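FAD dependent oxidoreductase (Chelativorans sp. BNC1, PDB 6PXS) oxidises iminodiacetate with a bound FAD cofactor, as a flavoprotein oxidoreductase of the DadA family. Local coordinates at residues Tyr174-Leu179 against Gln209-Leu214; Gly89-Leu93 against Leu139-Ile144; Asp54-Leu60 against Met313-Leu317. One frame throughout, in Å; residues are numbered along the deposited sequence.

Contact 1: residues Tyr174-Leu179 against Gln209-Leu214. With FAD (flavin-adenine dinucleotide), chain E.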
loop_
_atom_site.group_PDB
_atom_site.type_symbol
_atom_site.label_atom_id
_atom_site.label_comp_id
_atom_site.label_asym_id
_atom_site.label_seq_id
_atom_site.Cartn_x
_atom_site.Cartn_y
_atom_site.Cartn_z
ATOM N N TYR A 174 -9.891 1.893 -22.454
ATOM C CA TYR A 174 -8.846 1.431 -23.359
ATOM C C TYR A 174 -9.418 1.409 -24.767
ATOM O O TYR A 174 -10.386 0.690 -25.034
ATOM C CB TYR A 174 -8.337 0.044 -22.958
ATOM C CG TYR A 174 -7.114 -0.412 -23.725
ATOM C CD1 TYR A 174 -5.845 0.028 -23.369
ATOM C CD2 TYR A 174 -7.226 -1.290 -24.797
ATOM C CE1 TYR A 174 -4.722 -0.387 -24.064
ATOM C CE2 TYR A 174 -6.109 -1.711 -25.497
ATOM C CZ TYR A 174 -4.859 -1.257 -25.127
ATOM O OH TYR A 174 -3.743 -1.672 -25.820
ATOM N N VAL A 175 -8.825 2.199 -25.659
ATOM C CA VAL A 175 -9.293 2.328 -27.030
ATOM C C VAL A 175 -8.220 1.789 -27.970
ATOM O O VAL A 175 -7.076 1.553 -27.579
ATOM C CB VAL A 175 -9.655 3.782 -27.390
ATOM C CG1 VAL A 175 -10.758 4.290 -26.474
ATOM C CG2 VAL A 175 -8.424 4.678 -27.312
ATOM N N SER A 176 -8.612 1.599 -29.229
ATOM C CA SER A 176 -7.714 1.061 -30.242
ATOM C C SER A 176 -7.807 1.891 -31.516
ATOM O O SER A 176 -8.441 2.952 -31.524
ATOM C CB SER A 176 -8.050 -0.405 -30.522
ATOM O OG SER A 176 -7.000 -1.048 -31.221
ATOM N N LEU A 177 -7.184 1.419 -32.594
ATOM C CA LEU A 177 -7.155 2.141 -33.858
ATOM C C LEU A 177 -7.245 1.158 -35.015
ATOM O O LEU A 177 -6.695 0.056 -34.946
ATOM C CB LEU A 177 -5.873 2.975 -33.997
ATOM C CG LEU A 177 -5.647 4.085 -32.968
ATOM C CD1 LEU A 177 -4.262 4.688 -33.137
ATOM C CD2 LEU A 177 -6.714 5.162 -33.086
ATOM N N ARG A 178 -7.942 1.561 -36.075
ATOM C CA ARG A 178 -7.938 0.820 -37.328
ATOM C C ARG A 178 -7.944 1.813 -38.482
ATOM O O ARG A 178 -8.368 2.962 -38.341
ATOM C CB ARG A 178 -9.126 -0.153 -37.434
ATOM C CG ARG A 178 -10.489 0.473 -37.715
ATOM C CD ARG A 178 -11.474 -0.602 -38.163
ATOM N NE ARG A 178 -12.818 -0.082 -38.404
ATOM C CZ ARG A 178 -13.798 -0.780 -38.971
ATOM N NH1 ARG A 178 -13.586 -2.031 -39.364
ATOM N NH2 ARG A 178 -14.991 -0.229 -39.152
ATOM N N LEU A 179 -7.462 1.348 -39.633
ATOM C CA LEU A 179 -7.282 2.182 -40.816
ATOM C C LEU A 179 -8.437 1.921 -41.776
ATOM O O LEU A 179 -8.562 0.820 -42.323
ATOM C CB LEU A 179 -5.935 1.884 -41.471
ATOM C CG LEU A 179 -5.426 2.835 -42.553
ATOM C CD1 LEU A 179 -5.323 4.262 -42.033
ATOM C CD2 LEU A 179 -4.076 2.354 -43.060
ATOM N N GLN A 209 1.956 0.057 -29.513
ATOM C CA GLN A 209 1.094 -1.120 -29.486
ATOM C C GLN A 209 -0.143 -0.928 -30.350
ATOM O O GLN A 209 -0.569 -1.858 -31.045
ATOM C CB GLN A 209 0.688 -1.445 -28.048
ATOM C CG GLN A 209 1.831 -1.915 -27.168
ATOM C CD GLN A 209 1.375 -2.273 -25.767
ATOM O OE1 GLN A 209 0.247 -1.975 -25.373
ATOM N NE2 GLN A 209 2.252 -2.918 -25.007
ATOM N N ILE A 210 -0.739 0.265 -30.321
ATOM C CA ILE A 210 -1.983 0.505 -31.046
ATOM C C ILE A 210 -1.709 1.161 -32.394
ATOM O O ILE A 210 -2.507 1.028 -33.327
ATOM C CB ILE A 210 -2.960 1.360 -30.214
ATOM C CG1 ILE A 210 -2.322 2.695 -29.818
ATOM C CG2 ILE A 210 -3.405 0.594 -28.979
ATOM C CD1 ILE A 210 -3.317 3.702 -29.267
ATOM N N LEU A 211 -0.588 1.875 -32.513
ATOM C CA LEU A 211 -0.254 2.483 -33.796
ATOM C C LEU A 211 0.147 1.432 -34.823
ATOM O O LEU A 211 -0.054 1.636 -36.026
ATOM C CB LEU A 211 0.871 3.506 -33.626
ATOM C CG LEU A 211 0.531 4.785 -32.858
ATOM C CD1 LEU A 211 1.783 5.629 -32.673
ATOM C CD2 LEU A 211 -0.555 5.584 -33.566
ATOM N N ALA A 212 0.710 0.307 -34.373
ATOM C CA ALA A 212 1.073 -0.760 -35.296
ATOM C C ALA A 212 -0.133 -1.293 -36.054
ATOM O O ALA A 212 0.035 -1.907 -37.112
ATOM C CB ALA A 212 1.756 -1.902 -34.541
ATOM N N LEU A 213 -1.344 -1.074 -35.535
ATOM C CA LEU A 213 -2.549 -1.511 -36.229
ATOM C C LEU A 213 -2.758 -0.775 -37.546
ATOM O O LEU A 213 -3.535 -1.241 -38.386
ATOM C CB LEU A 213 -3.768 -1.311 -35.327
ATOM C CG LEU A 213 -3.642 -1.862 -33.904
ATOM C CD1 LEU A 213 -4.917 -1.619 -33.115
ATOM C CD2 LEU A 213 -3.301 -3.338 -33.925
ATOM N N LEU A 214 -2.081 0.357 -37.745
ATOM C CA LEU A 214 -2.219 1.161 -38.949
ATOM C C LEU A 214 -1.033 0.997 -39.894
ATOM O O LEU A 214 -0.836 1.833 -40.782
ATOM C CB LEU A 214 -2.392 2.633 -38.574
ATOM C CG LEU A 214 -3.425 2.921 -37.481
ATOM C CD1 LEU A 214 -3.515 4.414 -37.211
ATOM C CD2 LEU A 214 -4.787 2.364 -37.856
HETATM P PA FAD E . 2.690 8.737 -19.982
HETATM O O1A FAD E . 3.056 7.336 -19.664
HETATM O O2A FAD E . 2.753 9.690 -18.785
HETATM O O5B FAD E . 1.273 8.832 -20.649
HETATM C C5B FAD E . 0.713 7.724 -21.384
HETATM C C4B FAD E . -0.732 7.568 -20.989
HETATM O O4B FAD E . -1.480 7.012 -22.097
HETATM C C3B FAD E . -0.973 6.634 -19.802
HETATM O O3B FAD E . -1.981 7.163 -18.949
HETATM C C2B FAD E . -1.426 5.338 -20.476
HETATM O O2B FAD E . -2.247 4.544 -19.627
HETATM C C1B FAD E . -2.224 5.903 -21.646
HETATM N N9A FAD E . -2.406 4.977 -22.759
HETATM C C8A FAD E . -1.431 4.333 -23.473
HETATM N N7A FAD E . -1.892 3.553 -24.422
HETATM C C5A FAD E . -3.268 3.695 -24.323
HETATM C C6A FAD E . -4.336 3.131 -25.048
HETATM N N6A FAD E . -4.177 2.272 -26.058
HETATM N N1A FAD E . -5.591 3.484 -24.691
HETATM C C2A FAD E . -5.760 4.340 -23.681
HETATM N N3A FAD E . -4.830 4.933 -22.929
HETATM C C4A FAD E . -3.599 4.568 -23.302
HETATM N N1 FAD E . 11.356 14.130 -17.180
HETATM C C2 FAD E . 11.880 15.346 -16.849
HETATM O O2 FAD E . 11.760 16.326 -17.593
HETATM N N3 FAD E . 12.560 15.501 -15.654
HETATM C C4 FAD E . 12.782 14.514 -14.716
HETATM O O4 FAD E . 13.404 14.769 -13.687
HETATM C C4X FAD E . 12.225 13.223 -15.077
HETATM N N5 FAD E . 12.388 12.232 -14.248
HETATM C C5X FAD E . 11.855 11.000 -14.591
HETATM C C6 FAD E . 12.022 9.930 -13.714
HETATM C C7 FAD E . 11.502 8.673 -14.009
HETATM C C7M FAD E . 11.703 7.541 -13.037
HETATM C C8 FAD E . 10.807 8.476 -15.212
HETATM C C8M FAD E . 10.235 7.126 -15.561
HETATM C C9 FAD E . 10.639 9.543 -16.089
HETATM C C9A FAD E . 11.155 10.799 -15.790
HETATM N N10 FAD E . 10.998 11.899 -16.658
HETATM C C10 FAD E . 11.526 13.128 -16.333
HETATM C "C1'" FAD E . 10.287 11.752 -17.938
HETATM C "C2'" FAD E . 8.781 11.981 -17.824
HETATM O "O2'" FAD E . 8.284 11.409 -16.614
HETATM C "C3'" FAD E . 8.085 11.320 -19.013
HETATM O "O3'" FAD E . 8.841 11.568 -20.193
HETATM C "C4'" FAD E . 6.653 11.795 -19.254
HETATM O "O4'" FAD E . 5.885 11.573 -18.072
HETATM C "C5'" FAD E . 6.021 11.081 -20.430
HETATM O "O5'" FAD E . 4.645 11.493 -20.553
HETATM P P FAD E . 3.687 10.817 -21.603
HETATM O O1P FAD E . 4.371 10.828 -22.975
HETATM O O2P FAD E . 2.321 11.400 -21.569
HETATM O O3P FAD E . 3.652 9.308 -21.105
#
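The backbones lie close at Leu-179 and Leu-214, whose CA atoms are 5.5 Å apart, as strand 176-179 passes the last part of the helix and the 3-10 turn in 209-214 with no hydrogen bond between them. At the Tyr-174 end the two segments enclose the amino group of the FAD adenine. Its N6A gives Val-175 O a weak but fairly straight hydrogen bond, 3.4 Å long with an angle of 166° at the hydrogen. The Tyr-174 ring approaches obliquely, placing CE1 3.4 Å from N6A, and Ile-210 CG2 touches N6A at 3.5 Å. With CG1 of Ile-210 set between its backbone N and carbonyl carbon (chi1 57°), CD1 can touch both N6A and Leu-177 CD1. Leu-177 points into the contact: its CD1 is 3.8 Å from Leu-211 CD2, the two side chains lying alongside each other and pointing the same way. Farther along, Leu-214 CD2 packs 3.8 Å from Leu-179 CB. Arg-178, whose CB points away from the opposing segment, forms a salt bridge through NE with Glu-185. A second subunit also comes in here: its Gln-209 NE2 donates to Tyr-174 O, and its His-33 ring meets Tyr-174 edge-to-face. The chemistry is thus mostly apolar, with one weak bond from the adenine amino group to a backbone carbonyl, which probably helps to position this end of the cofactor beside the subunit interface.

Contact 2: residues Gly89-Leu93 against Leu139-Ile144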
loop_
_atom_site.group_PDB
_atom_site.type_symbol
_atom_site.label_atom_id
_atom_site.label_comp_id
_atom_site.label_asym_id
_atom_site.label_seq_id
_atom_site.Cartn_x
_atom_site.Cartn_y
_atom_site.Cartn_z
ATOM N N GLY A 89 16.929 26.923 -7.850
ATOM C CA GLY A 89 18.302 26.797 -8.287
ATOM C C GLY A 89 18.748 25.348 -8.321
ATOM O O GLY A 89 18.067 24.436 -7.852
ATOM N N ALA A 90 19.931 25.135 -8.894
ATOM C CA ALA A 90 20.474 23.795 -9.057
ATOM C C ALA A 90 21.965 23.805 -8.766
ATOM O O ALA A 90 22.641 24.826 -8.926
ATOM C CB ALA A 90 20.227 23.255 -10.471
ATOM N N LEU A 91 22.468 22.652 -8.334
ATOM C CA LEU A 91 23.887 22.438 -8.089
ATOM C C LEU A 91 24.374 21.325 -9.004
ATOM O O LEU A 91 23.807 20.228 -9.007
ATOM C CB LEU A 91 24.152 22.067 -6.627
ATOM C CG LEU A 91 23.838 23.131 -5.575
ATOM C CD1 LEU A 91 23.948 22.540 -4.181
ATOM C CD2 LEU A 91 24.764 24.323 -5.718
ATOM N N VAL A 92 25.418 21.609 -9.777
ATOM C CA VAL A 92 26.021 20.638 -10.683
ATOM C C VAL A 92 27.332 20.182 -10.062
ATOM O O VAL A 92 28.211 21.004 -9.774
ATOM C CB VAL A 92 26.242 21.229 -12.083
ATOM C CG1 VAL A 92 26.792 20.168 -13.024
ATOM C CG2 VAL A 92 24.943 21.807 -12.622
ATOM N N LEU A 93 27.462 18.878 -9.852
ATOM C CA LEU A 93 28.619 18.292 -9.196
ATOM C C LEU A 93 29.418 17.451 -10.182
ATOM O O LEU A 93 28.966 17.130 -11.284
ATOM C CB LEU A 93 28.190 17.431 -8.001
ATOM C CG LEU A 93 27.749 18.134 -6.717
ATOM C CD1 LEU A 93 26.734 19.219 -7.003
ATOM C CD2 LEU A 93 27.173 17.115 -5.740
ATOM N N LEU A 139 32.755 18.917 -1.523
ATOM C CA LEU A 139 32.280 18.915 -2.900
ATOM C C LEU A 139 32.286 20.333 -3.457
ATOM O O LEU A 139 31.633 21.225 -2.904
ATOM C CB LEU A 139 30.876 18.316 -2.984
ATOM C CG LEU A 139 30.783 16.804 -2.771
ATOM C CD1 LEU A 139 29.340 16.379 -2.558
ATOM C CD2 LEU A 139 31.384 16.059 -3.951
ATOM N N GLU A 140 33.030 20.534 -4.541
ATOM C CA GLU A 140 32.869 21.723 -5.361
ATOM C C GLU A 140 31.643 21.555 -6.254
ATOM O O GLU A 140 31.208 20.438 -6.549
ATOM C CB GLU A 140 34.110 21.970 -6.221
ATOM C CG GLU A 140 35.419 22.003 -5.452
ATOM C CD GLU A 140 36.624 22.161 -6.364
ATOM O OE1 GLU A 140 36.444 22.602 -7.518
ATOM O OE2 GLU A 140 37.750 21.839 -5.929
ATOM N N ALA A 141 31.082 22.680 -6.687
ATOM C CA ALA A 141 29.854 22.634 -7.468
ATOM C C ALA A 141 29.725 23.904 -8.294
ATOM O O ALA A 141 30.462 24.876 -8.108
ATOM C CB ALA A 141 28.631 22.453 -6.563
ATOM N N ILE A 142 28.768 23.874 -9.216
ATOM C CA ILE A 142 28.408 25.015 -10.046
ATOM C C ILE A 142 26.959 25.361 -9.740
ATOM O O ILE A 142 26.077 24.500 -9.840
ATOM C CB ILE A 142 28.597 24.713 -11.544
ATOM C CG1 ILE A 142 30.054 24.340 -11.826
ATOM C CG2 ILE A 142 28.173 25.913 -12.386
ATOM C CD1 ILE A 142 30.284 23.781 -13.212
ATOM N N HIS A 143 26.715 26.612 -9.367
ATOM C CA HIS A 143 25.399 27.055 -8.926
ATOM C C HIS A 143 24.658 27.692 -10.096
ATOM O O HIS A 143 25.148 28.655 -10.695
ATOM C CB HIS A 143 25.528 28.041 -7.767
ATOM C CG HIS A 143 24.220 28.407 -7.139
ATOM N ND1 HIS A 143 23.572 29.593 -7.405
ATOM C CD2 HIS A 143 23.440 27.742 -6.254
ATOM C CE1 HIS A 143 22.448 29.643 -6.713
ATOM N NE2 HIS A 143 22.345 28.532 -6.007
ATOM N N ILE A 144 23.486 27.152 -10.413
ATOM C CA ILE A 144 22.623 27.692 -11.463
ATOM C C ILE A 144 21.327 28.158 -10.809
ATOM O O ILE A 144 20.401 27.351 -10.641
ATOM C CB ILE A 144 22.339 26.651 -12.557
ATOM C CG1 ILE A 144 23.647 26.103 -13.132
ATOM C CG2 ILE A 144 21.496 27.268 -13.667
ATOM C CD1 ILE A 144 23.449 25.013 -14.167
#
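Two neighbouring antiparallel strands, 90-93 and 141-144, form the middle of a mixed four-stranded sheet that is distinct from the Rossmann-type sheet of the protein. Their segment axes approach to 4.6 Å. Ala-90 and Ile-144 make one hydrogen-bonded pair, Val-92 and Ile-142 the next, and Leu-91 and His-143 form the non-hydrogen-bonded pair between them. Ile-144 N gives Ala-90 O a nearly straight bond of 2.9 Å (178° at the hydrogen). The return bond from Ala-90 N to Ile-144 O is bent to 140°, its donor standing above the carbonyl plane. Val-92 N and Ile-142 O are 3.0 Å apart, with the donor in the carbonyl plane, and Ile-142 N answers on a lone pair of Val-92 O.

One face carries Ala-90, Val-92, Ile-142 and Ile-144, and there Val-92 CG2 meets Ile-144 CD1 at 3.9 Å. On the other face the His-143 side chain starts with CG anti to the backbone N (chi1 -172°), which carries its ring across to Leu-91; CD2 of Leu-91 touches the ring edge, in its plane, 3.7 Å from His-143 CD2. Leu-93 CD1 lies 3.8 Å from Ala-141 CB, while its CD2 touches Leu-139 CD1, the two leucine side chains crossing at about a right angle.

Helix 97-111 packs on the Val-92 and Ile-142 face through Ile-103 and Leu-100, helix 127-131 touches Leu-91, Ala-141 and His-143, and strands 242-244 and 121-123 flank 90-93 and 141-144 respectively.

Contact 3: residues Asp54-Leu60 against Met313-Leu317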
loop_
_atom_site.group_PDB
_atom_site.type_symbol
_atom_site.label_atom_id
_atom_site.label_comp_id
_atom_site.label_asym_id
_atom_site.label_seq_id
_atom_site.Cartn_x
_atom_site.Cartn_y
_atom_site.Cartn_z
ATOM N N ASP A 54 22.256 17.480 -28.755
ATOM C CA ASP A 54 21.486 17.212 -29.970
ATOM C C ASP A 54 20.652 18.447 -30.285
ATOM O O ASP A 54 19.700 18.750 -29.539
ATOM C CB ASP A 54 20.588 15.989 -29.796
ATOM C CG ASP A 54 19.745 15.702 -31.027
ATOM O OD1 ASP A 54 19.999 16.322 -32.081
ATOM O OD2 ASP A 54 18.826 14.859 -30.940
ATOM N N PRO A 55 20.950 19.193 -31.354
ATOM C CA PRO A 55 20.219 20.454 -31.573
ATOM C C PRO A 55 18.723 20.264 -31.753
ATOM O O PRO A 55 17.937 21.069 -31.238
ATOM C CB PRO A 55 20.875 21.023 -32.840
ATOM C CG PRO A 55 22.188 20.330 -32.946
ATOM C CD PRO A 55 21.972 18.965 -32.389
ATOM N N ASP A 56 18.305 19.220 -32.472
ATOM C CA ASP A 56 16.878 18.985 -32.662
ATOM C C ASP A 56 16.177 18.769 -31.327
ATOM O O ASP A 56 15.074 19.283 -31.105
ATOM C CB ASP A 56 16.659 17.782 -33.578
ATOM C CG ASP A 56 17.189 18.011 -34.978
ATOM O OD1 ASP A 56 17.175 19.173 -35.436
ATOM O OD2 ASP A 56 17.619 17.030 -35.620
ATOM N N TRP A 57 16.804 18.015 -30.424
ATOM C CA TRP A 57 16.195 17.763 -29.124
ATOM C C TRP A 57 16.380 18.942 -28.175
ATOM O O TRP A 57 15.449 19.308 -27.447
ATOM C CB TRP A 57 16.782 16.493 -28.508
ATOM C CG TRP A 57 16.527 16.380 -27.037
ATOM C CD1 TRP A 57 15.366 15.995 -26.431
ATOM C CD2 TRP A 57 17.456 16.660 -25.985
ATOM N NE1 TRP A 57 15.516 16.019 -25.065
ATOM C CE2 TRP A 57 16.790 16.424 -24.766
ATOM C CE3 TRP A 57 18.788 17.088 -25.954
ATOM C CZ2 TRP A 57 17.409 16.600 -23.533
ATOM C CZ3 TRP A 57 19.399 17.263 -24.728
ATOM C CH2 TRP A 57 18.711 17.017 -23.535
ATOM N N TYR A 58 17.567 19.552 -28.167
ATOM C CA TYR A 58 17.824 20.631 -27.220
ATOM C C TYR A 58 16.939 21.840 -27.491
ATOM O O TYR A 58 16.558 22.550 -26.554
ATOM C CB TYR A 58 19.297 21.036 -27.265
ATOM C CG TYR A 58 19.652 22.087 -26.239
ATOM C CD1 TYR A 58 19.793 21.754 -24.898
ATOM C CD2 TYR A 58 19.841 23.411 -26.607
ATOM C CE1 TYR A 58 20.113 22.709 -23.953
ATOM C CE2 TYR A 58 20.161 24.373 -25.670
ATOM C CZ TYR A 58 20.295 24.018 -24.344
ATOM O OH TYR A 58 20.614 24.975 -23.406
ATOM N N LEU A 59 16.602 22.092 -28.758
ATOM C CA LEU A 59 15.753 23.233 -29.087
ATOM C C LEU A 59 14.479 23.221 -28.254
ATOM O O LEU A 59 14.084 24.244 -27.683
ATOM C CB LEU A 59 15.424 23.222 -30.581
ATOM C CG LEU A 59 14.452 24.297 -31.073
ATOM C CD1 LEU A 59 14.895 25.679 -30.622
ATOM C CD2 LEU A 59 14.336 24.240 -32.589
ATOM N N LEU A 60 13.826 22.062 -28.165
ATOM C CA LEU A 60 12.604 21.955 -27.379
ATOM C C LEU A 60 12.891 21.857 -25.888
ATOM O O LEU A 60 12.069 22.291 -25.073
ATOM C CB LEU A 60 11.800 20.736 -27.832
ATOM C CG LEU A 60 11.378 20.738 -29.301
ATOM C CD1 LEU A 60 10.731 19.416 -29.674
ATOM C CD2 LEU A 60 10.437 21.899 -29.576
ATOM N N MET A 313 16.982 10.420 -29.705
ATOM C CA MET A 313 16.690 11.200 -28.509
ATOM C C MET A 313 15.713 12.334 -28.786
ATOM O O MET A 313 15.085 12.834 -27.846
ATOM C CB MET A 313 17.984 11.761 -27.921
ATOM C CG MET A 313 17.831 12.312 -26.513
ATOM S SD MET A 313 19.344 13.063 -25.884
ATOM C CE MET A 313 20.503 11.702 -26.029
ATOM N N ARG A 314 15.571 12.756 -30.046
ATOM C CA ARG A 314 14.626 13.820 -30.341
ATOM C C ARG A 314 13.201 13.270 -30.353
ATOM O O ARG A 314 12.977 12.118 -30.735
ATOM C CB ARG A 314 14.947 14.469 -31.685
ATOM C CG ARG A 314 14.717 13.584 -32.901
ATOM C CD ARG A 314 15.074 14.321 -34.188
ATOM N NE ARG A 314 14.797 13.522 -35.380
ATOM C CZ ARG A 314 15.650 12.659 -35.928
ATOM N NH1 ARG A 314 15.297 11.984 -37.012
ATOM N NH2 ARG A 314 16.852 12.466 -35.398
ATOM N N PRO A 315 12.214 14.074 -29.938
ATOM C CA PRO A 315 10.845 13.553 -29.838
ATOM C C PRO A 315 10.196 13.311 -31.191
ATOM O O PRO A 315 10.804 13.544 -32.241
ATOM C CB PRO A 315 10.101 14.650 -29.060
ATOM C CG PRO A 315 11.151 15.588 -28.560
ATOM C CD PRO A 315 12.286 15.481 -29.512
ATOM N N ILE A 316 8.949 12.848 -31.164
ATOM C CA ILE A 316 8.151 12.608 -32.360
ATOM C C ILE A 316 6.889 13.446 -32.221
ATOM O O ILE A 316 6.045 13.168 -31.360
ATOM C CB ILE A 316 7.809 11.122 -32.539
ATOM C CG1 ILE A 316 9.087 10.301 -32.720
ATOM C CG2 ILE A 316 6.872 10.933 -33.725
ATOM C CD1 ILE A 316 8.853 8.806 -32.818
ATOM N N LEU A 317 6.758 14.471 -33.062
ATOM C CA LEU A 317 5.616 15.374 -33.011
ATOM C C LEU A 317 5.205 15.746 -34.425
ATOM O O LEU A 317 6.056 16.101 -35.246
ATOM C CB LEU A 317 5.951 16.642 -32.218
ATOM C CG LEU A 317 6.578 16.449 -30.837
ATOM C CD1 LEU A 317 7.053 17.782 -30.293
ATOM C CD2 LEU A 317 5.595 15.807 -29.879
#
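Asp-54, whose OD2 lies near Arg-314 CB, accepts the shortest polar bond here, from Tyr-58 N to Asp-54 O at 2.7 Å, in the first turn of helix 55-76. Asp-54 is the N-cap of that helix: its OD1 takes a weak, bent capping bond from Asp-56 N. The opposing segment leads into strand 316-317, an outermost strand of the mixed six-stranded Rossmann-type sheet, so the contact joins a helix start to the sheet border.

Trp-57 and Met-313 form a Met-aromatic contact. The sulfur SD of Met-313 stands over one face of the indole, 4.1 Å from the centroid of the six-membered ring of Trp-57 and 15° off its normal. Extended through chi2 and bent at chi3 (-57°), the methionine chain crosses the ring obliquely. Trp-57 CD1 is 3.5 Å from Met-313 O, and Pro-315 CD comes in at the indole edge. Trp-57 NE1 is hydrogen-bonded to Ser-335 OG, and Tyr-61 stacks with the indole, both of which should restrain its tilt.

Asp-56 and Arg-314 run side by side in the same direction, Asp-56 CB resting 3.9 Å from Arg-314 CD. Their opposite charges, near each other but not in a salt bridge, may attract: Asp-56 OD2 is 4.5 Å from Arg-314 NE and well out of the guanidinium plane. Asp-56 OD1 instead forms a salt bridge with Arg-362, whose carbonyl oxygen weakly accepts from Arg-314 NE.

Deeper in, the Leu-60 side chain slides past Pro-315, with Leu-60 CD1 4.0 Å from Pro-315 CG, and the same methyl ends tip to tip with Leu-317, its CD1 4.1 Å from Leu-317 CD1.

Contacts 1 and 2 are largely buried yet lie on opposite sides of the chain's centre, about 45 Å apart between their own centres. Contact 3 is nearer the middle, about 25 Å from each, but only partly buried, with Met-313 exposed. No helix or strand is shared by two contacts, although helix 55-76 of contact 3 directly precedes strand 90-93 of contact 2. Backbone hydrogen bonds join the segments only in contact 2; contacts 1 and 3 rely on side-chain packing. Contact 1 alone holds FAD and meets a second subunit, whereas contact 3 adds charged groups and a sulfur-aromatic pair.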